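PDB 2J2M: catalase from Exiguobacterium oxidotolerans, which catalyses the breakdown of hydrogen peroxide to water and dioxygen, using a buried haem in each chain of what is here a four-chain assembly. Local coordinates for residues 108-113 with 178-183; 114-119 with 355-360; 130-135 with 192-197. All blocks are in the same frame, centred on the assembly; numbering follows the deposited sequence.

Contact 1 (108-113 with 178-183). With HEM (protoporphyrin IX containing Fe), chain E.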
loop_
_atom_site.group_PDB
_atom_site.type_symbol
_atom_site.label_atom_id
_atom_site.label_comp_id
_atom_site.label_asym_id
_atom_site.label_seq_id
_atom_site.Cartn_x
_atom_site.Cartn_y
_atom_site.Cartn_z
ATOM N N ARG A 108 10.023 11.257 -29.524
ATOM C CA ARG A 108 8.952 12.166 -29.852
ATOM C C ARG A 108 7.828 12.103 -28.807
ATOM O O ARG A 108 7.249 11.036 -28.539
ATOM C CB ARG A 108 8.398 11.807 -31.241
ATOM C CG ARG A 108 7.381 12.842 -31.795
ATOM C CD ARG A 108 7.035 12.569 -33.246
ATOM N NE ARG A 108 8.233 12.519 -34.100
ATOM C CZ ARG A 108 8.912 13.585 -34.532
ATOM N NH1 ARG A 108 9.979 13.401 -35.301
ATOM N NH2 ARG A 108 8.544 14.829 -34.187
ATOM N N ASP A 109 7.502 13.247 -28.224
ATOM C CA ASP A 109 6.474 13.335 -27.169
ATOM C C ASP A 109 6.301 14.790 -26.869
ATOM O O ASP A 109 7.242 15.581 -27.073
ATOM C CB ASP A 109 6.968 12.705 -25.860
ATOM C CG ASP A 109 6.294 11.376 -25.534
ATOM O OD1 ASP A 109 6.764 10.704 -24.572
ATOM O OD2 ASP A 109 5.295 11.011 -26.205
ATOM N N PRO A 110 5.108 15.169 -26.375
ATOM C CA PRO A 110 5.067 16.509 -25.791
ATOM C C PRO A 110 6.093 16.475 -24.669
ATOM O O PRO A 110 6.499 15.385 -24.238
ATOM C CB PRO A 110 3.660 16.608 -25.221
ATOM C CG PRO A 110 2.831 15.510 -25.952
ATOM C CD PRO A 110 3.812 14.445 -26.300
ATOM N N ARG A 111 6.557 17.638 -24.221
ATOM C CA ARG A 111 7.428 17.697 -23.061
ATOM C C ARG A 111 6.711 18.408 -21.925
ATOM O O ARG A 111 6.313 19.568 -22.085
ATOM C CB ARG A 111 8.722 18.447 -23.391
ATOM C CG ARG A 111 9.968 17.572 -23.531
ATOM C CD ARG A 111 9.779 16.492 -24.554
ATOM N NE ARG A 111 10.997 15.761 -24.857
ATOM C CZ ARG A 111 11.063 14.819 -25.805
ATOM N NH1 ARG A 111 9.968 14.506 -26.487
ATOM N NH2 ARG A 111 12.204 14.178 -26.072
ATOM N N GLY A 112 6.591 17.727 -20.781
ATOM C CA GLY A 112 6.001 18.314 -19.581
ATOM C C GLY A 112 6.821 19.476 -19.035
ATOM O O GLY A 112 8.064 19.446 -19.065
ATOM N N PHE A 113 6.107 20.488 -18.535
ATOM C CA PHE A 113 6.667 21.729 -17.998
ATOM C C PHE A 113 5.905 22.105 -16.696
ATOM O O PHE A 113 4.857 22.753 -16.723
ATOM C CB PHE A 113 6.543 22.835 -19.075
ATOM C CG PHE A 113 7.348 24.089 -18.791
ATOM C CD1 PHE A 113 7.230 24.762 -17.587
ATOM C CD2 PHE A 113 8.205 24.611 -19.771
ATOM C CE1 PHE A 113 7.967 25.924 -17.346
ATOM C CE2 PHE A 113 8.941 25.763 -19.550
ATOM C CZ PHE A 113 8.819 26.421 -18.326
ATOM N N MET A 178 -0.451 18.216 -35.903
ATOM C CA MET A 178 0.306 19.247 -36.635
ATOM C C MET A 178 1.531 19.749 -35.886
ATOM O O MET A 178 2.536 20.056 -36.517
ATOM C CB MET A 178 -0.556 20.457 -36.988
ATOM C CG MET A 178 -1.621 20.205 -38.015
ATOM S SD MET A 178 -1.024 19.945 -39.713
ATOM C CE MET A 178 -2.649 19.878 -40.474
ATOM N N HIS A 179 1.450 19.838 -34.557
ATOM C CA HIS A 179 2.561 20.333 -33.723
ATOM C C HIS A 179 3.620 19.271 -33.391
ATOM O O HIS A 179 4.824 19.515 -33.443
ATOM C CB HIS A 179 2.007 20.880 -32.405
ATOM C CG HIS A 179 1.151 22.100 -32.562
ATOM N ND1 HIS A 179 -0.180 22.033 -32.910
ATOM C CD2 HIS A 179 1.441 23.418 -32.429
ATOM C CE1 HIS A 179 -0.681 23.254 -32.968
ATOM N NE2 HIS A 179 0.276 24.111 -32.660
ATOM N N ILE A 180 3.133 18.088 -33.053
ATOM C CA ILE A 180 3.925 17.026 -32.477
ATOM C C ILE A 180 4.831 16.395 -33.538
ATOM O O ILE A 180 5.934 15.912 -33.236
ATOM C CB ILE A 180 2.955 15.996 -31.754
ATOM C CG1 ILE A 180 3.414 15.697 -30.324
ATOM C CG2 ILE A 180 2.676 14.757 -32.586
ATOM C CD1 ILE A 180 4.259 14.485 -30.163
ATOM N N PHE A 181 4.368 16.410 -34.791
ATOM C CA PHE A 181 5.161 15.858 -35.889
ATOM C C PHE A 181 6.005 16.878 -36.642
ATOM O O PHE A 181 6.629 16.527 -37.646
ATOM C CB PHE A 181 4.297 15.015 -36.826
ATOM C CG PHE A 181 3.883 13.695 -36.235
ATOM C CD1 PHE A 181 2.597 13.520 -35.737
ATOM C CD2 PHE A 181 4.781 12.629 -36.177
ATOM C CE1 PHE A 181 2.204 12.308 -35.191
ATOM C CE2 PHE A 181 4.398 11.393 -35.625
ATOM C CZ PHE A 181 3.110 11.235 -35.132
ATOM N N THR A 182 6.050 18.126 -36.169
ATOM C CA THR A 182 7.160 19.010 -36.521
ATOM C C THR A 182 8.388 18.507 -35.743
ATOM O O THR A 182 8.297 17.526 -34.986
ATOM C CB THR A 182 6.899 20.554 -36.224
ATOM O OG1 THR A 182 6.811 20.816 -34.811
ATOM C CG2 THR A 182 5.653 21.073 -36.945
ATOM N N ASP A 183 9.531 19.159 -35.908
ATOM C CA ASP A 183 10.700 18.803 -35.096
ATOM C C ASP A 183 10.536 19.273 -33.631
ATOM O O ASP A 183 11.294 18.835 -32.735
ATOM C CB ASP A 183 12.016 19.299 -35.721
ATOM C CG ASP A 183 12.387 18.551 -37.022
ATOM O OD1 ASP A 183 11.802 17.496 -37.362
ATOM O OD2 ASP A 183 13.284 19.024 -37.727
HETATM C CHA HEM E . 1.243 13.972 -15.383
HETATM C CHB HEM E . 0.754 17.622 -18.587
HETATM C CHC HEM E . -3.697 16.059 -19.599
HETATM C CHD HEM E . -3.476 12.891 -15.970
HETATM C C1A HEM E . 1.494 15.123 -16.125
HETATM C C2A HEM E . 2.685 15.969 -16.070
HETATM C C3A HEM E . 2.543 16.979 -16.961
HETATM C C4A HEM E . 1.271 16.805 -17.611
HETATM C CMA HEM E . 3.526 18.133 -17.273
HETATM C CAA HEM E . 3.896 15.699 -15.139
HETATM C CBA HEM E . 3.801 16.428 -13.796
HETATM C CGA HEM E . 5.075 16.114 -13.044
HETATM O O1A HEM E . 5.024 15.398 -12.008
HETATM O O2A HEM E . 6.160 16.564 -13.504
HETATM C C1B HEM E . -0.515 17.566 -19.100
HETATM C C2B HEM E . -1.163 18.571 -19.927
HETATM C C3B HEM E . -2.386 18.115 -20.196
HETATM C C4B HEM E . -2.551 16.832 -19.557
HETATM C CMB HEM E . -0.570 19.939 -20.372
HETATM C CAB HEM E . -3.493 18.821 -20.995
HETATM C CBB HEM E . -3.234 19.479 -22.120
HETATM C C1C HEM E . -4.088 15.136 -18.665
HETATM C C2C HEM E . -5.423 14.607 -18.464
HETATM C C3C HEM E . -5.337 13.735 -17.440
HETATM C C4C HEM E . -3.959 13.683 -16.982
HETATM C CMC HEM E . -6.710 15.004 -19.248
HETATM C CAC HEM E . -6.467 12.871 -16.832
HETATM C CBC HEM E . -7.381 13.393 -16.005
HETATM C C1D HEM E . -2.192 12.837 -15.475
HETATM C C2D HEM E . -1.753 11.962 -14.406
HETATM C C3D HEM E . -0.277 12.310 -14.213
HETATM C C4D HEM E . 0.024 13.354 -15.187
HETATM C CMD HEM E . -2.621 10.938 -13.600
HETATM C CAD HEM E . 0.698 11.697 -13.191
HETATM C CBD HEM E . 0.880 12.719 -12.067
HETATM C CGD HEM E . 1.557 12.123 -10.847
HETATM O O1D HEM E . 1.736 10.866 -10.724
HETATM O O2D HEM E . 1.908 12.931 -9.961
HETATM N NA HEM E . 0.660 15.682 -17.077
HETATM N NB HEM E . -1.386 16.517 -18.898
HETATM N NC HEM E . -3.232 14.556 -17.745
HETATM N ND HEM E . -1.134 13.630 -15.889
HETATM FE FE HEM E . -1.366 15.273 -17.177
#
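The guanidinium of Arg108 meets the carbonyl oxygens of Ile180 and Thr182 at its edge, near its plane, while CA of Phe181, the residue between them, lies oblique to that plane. The Phe181 ring is turned 27° from the guanidinium, and CD of Arg108 approaches it obliquely, 3.7 Å from CD2 of Phe181. One nitrogen serves both carbonyls: Arg108 NH2 donates to Ile180 O at 3.0 Å, in the carbonyl plane, and more weakly to Thr182 O at 2.8 Å, where the N-H...O angle is only 126°. CG of Arg108 stands anti to the backbone N (chi1 -172°), and the bend of the chain at chi3 helps NH2 to face the Ile180 and Thr182 carbonyls. Phe181 is the first residue to leave helical geometry, so the arginine binds carbonyls where the helix gives way to a turn; its positive charge would probably suit the carbonyl-rich helix end. An alanine at Arg108 would probably leave the Ile180 and Thr182 carbonyls without this donor and open a gap beside the Phe181 ring. On the apolar side of the contact, CD1 of Ile180 packs 3.9 Å from CD of Pro110 and equally close to CG of Arg108. Asp109 is held from elsewhere, its OD1 accepting from the backbone N of Val97 and Ile98. Further along, CA of Gly112 lies 3.4 Å from the haem methyl CMA. The contact thus joins the lead-in to strand 112-119 to the end of helix 174-180, with helix 433-447 packing against Arg108 and Phe181.

Contact 2 (114-119 with 355-360). With HEM (protoporphyrin IX containing Fe), chain E.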
loop_
_atom_site.group_PDB
_atom_site.type_symbol
_atom_site.label_atom_id
_atom_site.label_comp_id
_atom_site.label_asym_id
_atom_site.label_seq_id
_atom_site.Cartn_x
_atom_site.Cartn_y
_atom_site.Cartn_z
ATOM N N SER A 114 6.426 21.663 -15.560
ATOM C CA SER A 114 5.724 21.798 -14.288
ATOM C C SER A 114 6.506 22.702 -13.318
ATOM O O SER A 114 7.716 22.524 -13.117
ATOM C CB SER A 114 5.475 20.408 -13.645
ATOM O OG SER A 114 4.659 19.575 -14.458
ATOM N N VAL A 115 5.797 23.644 -12.705
ATOM C CA VAL A 115 6.387 24.594 -11.751
ATOM C C VAL A 115 5.495 24.775 -10.509
ATOM O O VAL A 115 4.347 25.221 -10.610
ATOM C CB VAL A 115 6.702 25.963 -12.407
ATOM C CG1 VAL A 115 7.294 26.941 -11.379
ATOM C CG2 VAL A 115 7.671 25.779 -13.549
ATOM N N LYS A 116 6.045 24.395 -9.353
ATOM C CA LYS A 116 5.415 24.582 -8.038
ATOM C C LYS A 116 5.928 25.885 -7.423
ATOM O O LYS A 116 7.152 26.064 -7.248
ATOM C CB LYS A 116 5.746 23.399 -7.098
ATOM C CG LYS A 116 5.101 23.465 -5.690
ATOM C CD LYS A 116 5.374 22.212 -4.807
ATOM C CE LYS A 116 4.692 20.945 -5.317
ATOM N NZ LYS A 116 3.241 21.149 -5.594
ATOM N N PHE A 117 4.991 26.784 -7.112
ATOM C CA PHE A 117 5.288 28.110 -6.545
ATOM C C PHE A 117 4.903 28.046 -5.100
ATOM O O PHE A 117 3.741 27.826 -4.788
ATOM C CB PHE A 117 4.446 29.216 -7.195
ATOM C CG PHE A 117 4.770 29.477 -8.635
ATOM C CD1 PHE A 117 4.466 28.533 -9.621
ATOM C CD2 PHE A 117 5.338 30.695 -9.019
ATOM C CE1 PHE A 117 4.744 28.813 -10.986
ATOM C CE2 PHE A 117 5.622 30.975 -10.346
ATOM C CZ PHE A 117 5.333 30.025 -11.335
ATOM N N TYR A 118 5.877 28.234 -4.218
ATOM C CA TYR A 118 5.627 28.188 -2.793
ATOM C C TYR A 118 5.350 29.589 -2.361
ATOM O O TYR A 118 6.242 30.304 -1.960
ATOM C CB TYR A 118 6.823 27.625 -2.049
ATOM C CG TYR A 118 7.273 26.240 -2.502
ATOM C CD1 TYR A 118 8.198 26.090 -3.543
ATOM C CD2 TYR A 118 6.805 25.082 -1.866
ATOM C CE1 TYR A 118 8.644 24.820 -3.951
ATOM C CE2 TYR A 118 7.263 23.823 -2.236
ATOM C CZ TYR A 118 8.171 23.695 -3.291
ATOM O OH TYR A 118 8.623 22.441 -3.680
ATOM N N THR A 119 4.083 29.963 -2.475
ATOM C CA THR A 119 3.576 31.323 -2.249
ATOM C C THR A 119 3.192 31.626 -0.783
ATOM O O THR A 119 2.907 30.718 -0.015
ATOM C CB THR A 119 2.324 31.487 -3.148
ATOM O OG1 THR A 119 2.728 31.898 -4.465
ATOM C CG2 THR A 119 1.336 32.451 -2.583
ATOM N N PRO A 355 8.722 17.171 2.626
ATOM C CA PRO A 355 9.451 18.446 2.391
ATOM C C PRO A 355 9.273 19.121 1.004
ATOM O O PRO A 355 9.027 20.333 0.930
ATOM C CB PRO A 355 10.917 18.060 2.660
ATOM C CG PRO A 355 10.770 16.975 3.757
ATOM C CD PRO A 355 9.532 16.200 3.400
ATOM N N ILE A 356 9.343 18.337 -0.072
ATOM C CA ILE A 356 9.243 18.880 -1.428
ATOM C C ILE A 356 7.825 19.380 -1.754
ATOM O O ILE A 356 7.664 20.241 -2.632
ATOM C CB ILE A 356 9.768 17.873 -2.500
ATOM C CG1 ILE A 356 9.978 18.561 -3.859
ATOM C CG2 ILE A 356 8.847 16.635 -2.642
ATOM C CD1 ILE A 356 11.122 19.621 -3.907
ATOM N N ASN A 357 6.812 18.862 -1.048
ATOM C CA ASN A 357 5.426 19.252 -1.323
ATOM C C ASN A 357 4.849 20.273 -0.340
ATOM O O ASN A 357 3.836 20.943 -0.632
ATOM C CB ASN A 357 4.519 18.028 -1.409
ATOM C CG ASN A 357 4.857 17.145 -2.586
ATOM O OD1 ASN A 357 4.982 17.626 -3.734
ATOM N ND2 ASN A 357 5.018 15.837 -2.322
ATOM N N CYS A 358 5.501 20.390 0.816
ATOM C CA CYS A 358 5.054 21.264 1.900
ATOM C C CYS A 358 4.957 22.735 1.437
ATOM O O CYS A 358 5.890 23.257 0.807
ATOM C CB CYS A 358 6.002 21.124 3.090
ATOM S SG CYS A 358 5.240 21.539 4.687
ATOM N N PRO A 359 3.833 23.414 1.751
ATOM C CA PRO A 359 3.708 24.842 1.415
ATOM C C PRO A 359 4.716 25.683 2.208
ATOM O O PRO A 359 5.277 25.201 3.188
ATOM C CB PRO A 359 2.288 25.200 1.852
ATOM C CG PRO A 359 1.589 23.901 2.129
ATOM C CD PRO A 359 2.652 22.898 2.471
ATOM N N PHE A 360 4.958 26.918 1.765
ATOM C CA PHE A 360 5.725 27.864 2.552
ATOM C C PHE A 360 4.809 28.423 3.637
ATOM O O PHE A 360 5.264 28.714 4.756
ATOM C CB PHE A 360 6.255 28.994 1.681
ATOM C CG PHE A 360 6.685 30.210 2.458
ATOM C CD1 PHE A 360 8.009 30.342 2.896
ATOM C CD2 PHE A 360 5.769 31.227 2.750
ATOM C CE1 PHE A 360 8.413 31.466 3.617
ATOM C CE2 PHE A 360 6.152 32.354 3.479
ATOM C CZ PHE A 360 7.482 32.477 3.917
HETATM C CHA HEM E . 1.243 13.972 -15.383
HETATM C CHB HEM E . 0.754 17.622 -18.587
HETATM C CHC HEM E . -3.697 16.059 -19.599
HETATM C CHD HEM E . -3.476 12.891 -15.970
HETATM C C1A HEM E . 1.494 15.123 -16.125
HETATM C C2A HEM E . 2.685 15.969 -16.070
HETATM C C3A HEM E . 2.543 16.979 -16.961
HETATM C C4A HEM E . 1.271 16.805 -17.611
HETATM C CMA HEM E . 3.526 18.133 -17.273
HETATM C CAA HEM E . 3.896 15.699 -15.139
HETATM C CBA HEM E . 3.801 16.428 -13.796
HETATM C CGA HEM E . 5.075 16.114 -13.044
HETATM O O1A HEM E . 5.024 15.398 -12.008
HETATM O O2A HEM E . 6.160 16.564 -13.504
HETATM C C1B HEM E . -0.515 17.566 -19.100
HETATM C C2B HEM E . -1.163 18.571 -19.927
HETATM C C3B HEM E . -2.386 18.115 -20.196
HETATM C C4B HEM E . -2.551 16.832 -19.557
HETATM C CMB HEM E . -0.570 19.939 -20.372
HETATM C CAB HEM E . -3.493 18.821 -20.995
HETATM C CBB HEM E . -3.234 19.479 -22.120
HETATM C C1C HEM E . -4.088 15.136 -18.665
HETATM C C2C HEM E . -5.423 14.607 -18.464
HETATM C C3C HEM E . -5.337 13.735 -17.440
HETATM C C4C HEM E . -3.959 13.683 -16.982
HETATM C CMC HEM E . -6.710 15.004 -19.248
HETATM C CAC HEM E . -6.467 12.871 -16.832
HETATM C CBC HEM E . -7.381 13.393 -16.005
HETATM C C1D HEM E . -2.192 12.837 -15.475
HETATM C C2D HEM E . -1.753 11.962 -14.406
HETATM C C3D HEM E . -0.277 12.310 -14.213
HETATM C C4D HEM E . 0.024 13.354 -15.187
HETATM C CMD HEM E . -2.621 10.938 -13.600
HETATM C CAD HEM E . 0.698 11.697 -13.191
HETATM C CBD HEM E . 0.880 12.719 -12.067
HETATM C CGD HEM E . 1.557 12.123 -10.847
HETATM O O1D HEM E . 1.736 10.866 -10.724
HETATM O O2D HEM E . 1.908 12.931 -9.961
HETATM N NA HEM E . 0.660 15.682 -17.077
HETATM N NB HEM E . -1.386 16.517 -18.898
HETATM N NC HEM E . -3.232 14.556 -17.745
HETATM N ND HEM E . -1.134 13.630 -15.889
HETATM FE FE HEM E . -1.366 15.273 -17.177
HETATM O O HOH W 1 2.983 27.923 0.113
#
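Tyr118 and Ile356 are brought together by the tyrosine's first torsion: CG lies anti to the carbonyl carbon (chi1 -57°), and the ring reaches across to the loop 355-360. Tyr118 stands on strand 112-119 of the antiparallel beta-barrel of the catalase fold, and the loop follows helix 330-346. Lys116 leaves the same strand with CG anti to the backbone N, then bends at chi3 and chi4, carrying CE to 3.7 Å from OD1 of Asn357. CG of Lys116 also lies over one face of the Tyr118 ring, 3.9 Å above its plane and offset toward the rim. The lysine's charge is spent elsewhere, in a salt bridge with Asp125 and a hydrogen bond to Gly314 O; Asn357 OD1 likewise accepts from Gly314 N, so both polar ends converge on the same neighbouring loop. At the ring's edge, CD2 of Tyr118 comes within 3.4 Å of Cys358 O. CB of Phe360 touches CB of Tyr118 at 4.0 Å, and a water joins the ends of the two segments, accepting from Phe360 N and donating to Thr119 O. Pro355 packs on Phe374 of the second subunit, and Pro359 on Gln12 of that same subunit. The direct hydrogen bond is made by the phenol: Tyr118 OH donates to Ile356 O at 2.6 Å, with a C=O...O angle of 145° and the donor tilted 21° from the carbonyl plane.

Contact 3 (130-135 with 192-197). With HEM (protoporphyrin IX containing Fe), chain E.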
loop_
_atom_site.group_PDB
_atom_site.type_symbol
_atom_site.label_atom_id
_atom_site.label_comp_id
_atom_site.label_asym_id
_atom_site.label_seq_id
_atom_site.Cartn_x
_atom_site.Cartn_y
_atom_site.Cartn_z
ATOM N N ASN A 130 5.173 21.806 -23.462
ATOM C CA ASN A 130 5.759 22.777 -24.386
ATOM C C ASN A 130 4.766 23.174 -25.470
ATOM O O ASN A 130 4.589 24.358 -25.767
ATOM C CB ASN A 130 7.108 22.317 -24.967
ATOM C CG ASN A 130 7.032 20.964 -25.698
ATOM O OD1 ASN A 130 6.199 20.100 -25.397
ATOM N ND2 ASN A 130 7.934 20.782 -26.664
ATOM N N LEU A 131 4.084 22.164 -26.000
ATOM C CA LEU A 131 3.161 22.320 -27.107
ATOM C C LEU A 131 1.863 22.951 -26.604
ATOM O O LEU A 131 1.384 22.590 -25.532
ATOM C CB LEU A 131 2.908 20.964 -27.776
ATOM C CG LEU A 131 4.120 20.175 -28.287
ATOM C CD1 LEU A 131 3.669 18.924 -29.027
ATOM C CD2 LEU A 131 5.034 21.030 -29.176
ATOM N N PRO A 132 1.331 23.924 -27.362
ATOM C CA PRO A 132 0.273 24.822 -26.919
ATOM C C PRO A 132 -1.152 24.242 -26.992
ATOM O O PRO A 132 -2.081 24.866 -26.473
ATOM C CB PRO A 132 0.433 26.025 -27.861
ATOM C CG PRO A 132 0.867 25.419 -29.148
ATOM C CD PRO A 132 1.762 24.251 -28.741
ATOM N N VAL A 133 -1.304 23.048 -27.576
ATOM C CA VAL A 133 -2.612 22.387 -27.655
ATOM C C VAL A 133 -2.527 20.933 -27.197
ATOM O O VAL A 133 -1.420 20.454 -26.887
ATOM C CB VAL A 133 -3.232 22.505 -29.080
ATOM C CG1 VAL A 133 -3.354 23.975 -29.479
ATOM C CG2 VAL A 133 -2.375 21.771 -30.103
ATOM N N PHE A 134 -3.691 20.259 -27.122
ATOM C CA PHE A 134 -3.763 18.833 -26.807
ATOM C C PHE A 134 -4.518 17.998 -27.850
ATOM O O PHE A 134 -5.213 18.555 -28.727
ATOM C CB PHE A 134 -4.332 18.594 -25.398
ATOM C CG PHE A 134 -3.709 17.436 -24.694
ATOM C CD1 PHE A 134 -4.458 16.319 -24.379
ATOM C CD2 PHE A 134 -2.338 17.440 -24.390
ATOM C CE1 PHE A 134 -3.880 15.209 -23.709
ATOM C CE2 PHE A 134 -1.730 16.345 -23.759
ATOM C CZ PHE A 134 -2.523 15.224 -23.391
ATOM N N PHE A 135 -4.369 16.672 -27.763
ATOM C CA PHE A 135 -4.987 15.754 -28.727
ATOM C C PHE A 135 -6.508 15.698 -28.579
ATOM O O PHE A 135 -7.206 15.422 -29.543
ATOM C CB PHE A 135 -4.459 14.312 -28.603
ATOM C CG PHE A 135 -2.927 14.155 -28.674
ATOM C CD1 PHE A 135 -2.139 14.294 -27.526
ATOM C CD2 PHE A 135 -2.312 13.781 -29.855
ATOM C CE1 PHE A 135 -0.761 14.110 -27.563
ATOM C CE2 PHE A 135 -0.937 13.571 -29.913
ATOM C CZ PHE A 135 -0.148 13.741 -28.755
ATOM N N LYS A 192 15.863 24.222 -23.585
ATOM C CA LYS A 192 15.667 24.809 -24.905
ATOM C C LYS A 192 14.271 24.553 -25.465
ATOM O O LYS A 192 14.109 24.241 -26.641
ATOM C CB LYS A 192 16.745 24.319 -25.859
ATOM C CG LYS A 192 18.134 24.685 -25.382
ATOM C CD LYS A 192 19.189 24.453 -26.445
ATOM C CE LYS A 192 20.573 24.710 -25.841
ATOM N NZ LYS A 192 21.626 24.324 -26.810
ATOM N N MET A 193 13.274 24.707 -24.607
ATOM C CA MET A 193 11.880 24.513 -24.975
ATOM C C MET A 193 10.996 25.525 -24.266
ATOM O O MET A 193 11.366 26.102 -23.231
ATOM C CB MET A 193 11.417 23.102 -24.602
ATOM C CG MET A 193 11.056 22.930 -23.132
ATOM S SD MET A 193 10.777 21.198 -22.758
ATOM C CE MET A 193 10.317 21.298 -21.000
ATOM N N ARG A 194 9.810 25.717 -24.823
ATOM C CA ARG A 194 8.835 26.640 -24.263
ATOM C C ARG A 194 7.885 25.898 -23.325
ATOM O O ARG A 194 7.994 24.662 -23.152
ATOM C CB ARG A 194 8.069 27.349 -25.404
ATOM C CG ARG A 194 7.582 26.412 -26.527
ATOM C CD ARG A 194 6.307 26.921 -27.170
ATOM N NE ARG A 194 6.001 26.186 -28.405
ATOM C CZ ARG A 194 4.990 26.469 -29.232
ATOM N NH1 ARG A 194 4.825 25.744 -30.341
ATOM N NH2 ARG A 194 4.152 27.481 -28.957
ATOM N N GLY A 195 6.966 26.655 -22.708
ATOM C CA GLY A 195 5.914 26.092 -21.859
ATOM C C GLY A 195 4.575 26.711 -22.211
ATOM O O GLY A 195 4.527 27.850 -22.699
ATOM N N SER A 196 3.486 25.966 -21.962
ATOM C CA SER A 196 2.142 26.393 -22.322
ATOM C C SER A 196 1.132 25.865 -21.304
ATOM O O SER A 196 1.162 24.679 -20.968
ATOM C CB SER A 196 1.784 25.857 -23.714
ATOM O OG SER A 196 2.769 26.211 -24.659
ATOM N N SER A 197 0.247 26.724 -20.792
ATOM C CA SER A 197 -0.816 26.216 -19.903
ATOM C C SER A 197 -1.736 25.276 -20.666
ATOM O O SER A 197 -2.365 24.387 -20.082
ATOM C CB SER A 197 -1.620 27.349 -19.282
ATOM O OG SER A 197 -2.135 28.204 -20.274
HETATM C CHA HEM E . 1.243 13.972 -15.383
HETATM C CHB HEM E . 0.754 17.622 -18.587
HETATM C CHC HEM E . -3.697 16.059 -19.599
HETATM C CHD HEM E . -3.476 12.891 -15.970
HETATM C C1A HEM E . 1.494 15.123 -16.125
HETATM C C2A HEM E . 2.685 15.969 -16.070
HETATM C C3A HEM E . 2.543 16.979 -16.961
HETATM C C4A HEM E . 1.271 16.805 -17.611
HETATM C CMA HEM E . 3.526 18.133 -17.273
HETATM C CAA HEM E . 3.896 15.699 -15.139
HETATM C CBA HEM E . 3.801 16.428 -13.796
HETATM C CGA HEM E . 5.075 16.114 -13.044
HETATM O O1A HEM E . 5.024 15.398 -12.008
HETATM O O2A HEM E . 6.160 16.564 -13.504
HETATM C C1B HEM E . -0.515 17.566 -19.100
HETATM C C2B HEM E . -1.163 18.571 -19.927
HETATM C C3B HEM E . -2.386 18.115 -20.196
HETATM C C4B HEM E . -2.551 16.832 -19.557
HETATM C CMB HEM E . -0.570 19.939 -20.372
HETATM C CAB HEM E . -3.493 18.821 -20.995
HETATM C CBB HEM E . -3.234 19.479 -22.120
HETATM C C1C HEM E . -4.088 15.136 -18.665
HETATM C C2C HEM E . -5.423 14.607 -18.464
HETATM C C3C HEM E . -5.337 13.735 -17.440
HETATM C C4C HEM E . -3.959 13.683 -16.982
HETATM C CMC HEM E . -6.710 15.004 -19.248
HETATM C CAC HEM E . -6.467 12.871 -16.832
HETATM C CBC HEM E . -7.381 13.393 -16.005
HETATM C C1D HEM E . -2.192 12.837 -15.475
HETATM C C2D HEM E . -1.753 11.962 -14.406
HETATM C C3D HEM E . -0.277 12.310 -14.213
HETATM C C4D HEM E . 0.024 13.354 -15.187
HETATM C CMD HEM E . -2.621 10.938 -13.600
HETATM C CAD HEM E . 0.698 11.697 -13.191
HETATM C CBD HEM E . 0.880 12.719 -12.067
HETATM C CGD HEM E . 1.557 12.123 -10.847
HETATM O O1D HEM E . 1.736 10.866 -10.724
HETATM O O2D HEM E . 1.908 12.931 -9.961
HETATM N NA HEM E . 0.660 15.682 -17.077
HETATM N NB HEM E . -1.386 16.517 -18.898
HETATM N NC HEM E . -3.232 14.556 -17.745
HETATM N ND HEM E . -1.134 13.630 -15.889
HETATM FE FE HEM E . -1.366 15.273 -17.177
HETATM O O HOH W 2 9.517 23.503 -27.140
#
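Ser196 donates through OG to the carbonyl oxygen of Asn130 at 2.8 Å, arriving well above the carbonyl plane, 51° out of it, and not along a lone pair. The same oxygen is flanked by the aliphatic part of Arg194, whose CD lies 3.4 Å from Asn130 O. From there the arginine chain, extended from CG to NE, lays one face of its guanidinium on Pro132, with CD of the proline 3.6 Å above the plane and offset toward the rim. The backbones are close as well: CA of Asn130 makes a CA-H...O contact of 3.2 Å to Arg194 O.

In the next shell, one water accepts from both Asn130 ND2 and Arg194 N, linking the side chain of one segment to the backbone of the other. Asn130 OD1 accepts from Arg111 N, which fixes the amide from its other end. Glu184 forms a salt bridge with Arg194 NE, which probably helps to hold the guanidinium against the proline. Strand 195-196 is itself anchored by backbone bonding of Gly195 with Trp217 on strand 210-219.

Further along the first segment, Phe134 reaches the haem: its CD2 lies 3.2 Å from the vinyl carbon CBB, and haem CAB stands over one face of the ring, with Phe135 CD1 over the opposite face. The chemistry implies a buried join in which the serine and water bonds tie the two segments while the charge of Arg194, met by Glu184, is likely to be largely balanced even as its flat face packs on an apolar ring.

From the N terminus, residues 108-113 and 114-119 adjoin, leading into and along strand 112-119; the loop segment 130-135 comes after strand 122-129. The chain then returns: 178-183 closes the loop of contact 1, 192-197 that of contact 3, and 355-360 the much longer one of contact 2. Contacts 1 and 3 cross, as do contacts 1 and 2, whereas contact 3 falls wholly within the span of contact 2. Contacts 1 and 3, with centres about 8 Å apart, touch directly, for example through Ile180 and Leu131. Together they tie helix 174-180 to the lead-in of strand 112-119, strand 195-196 to the loop after strand 122-129, and the loop after helix 330-346 to strand 112-119.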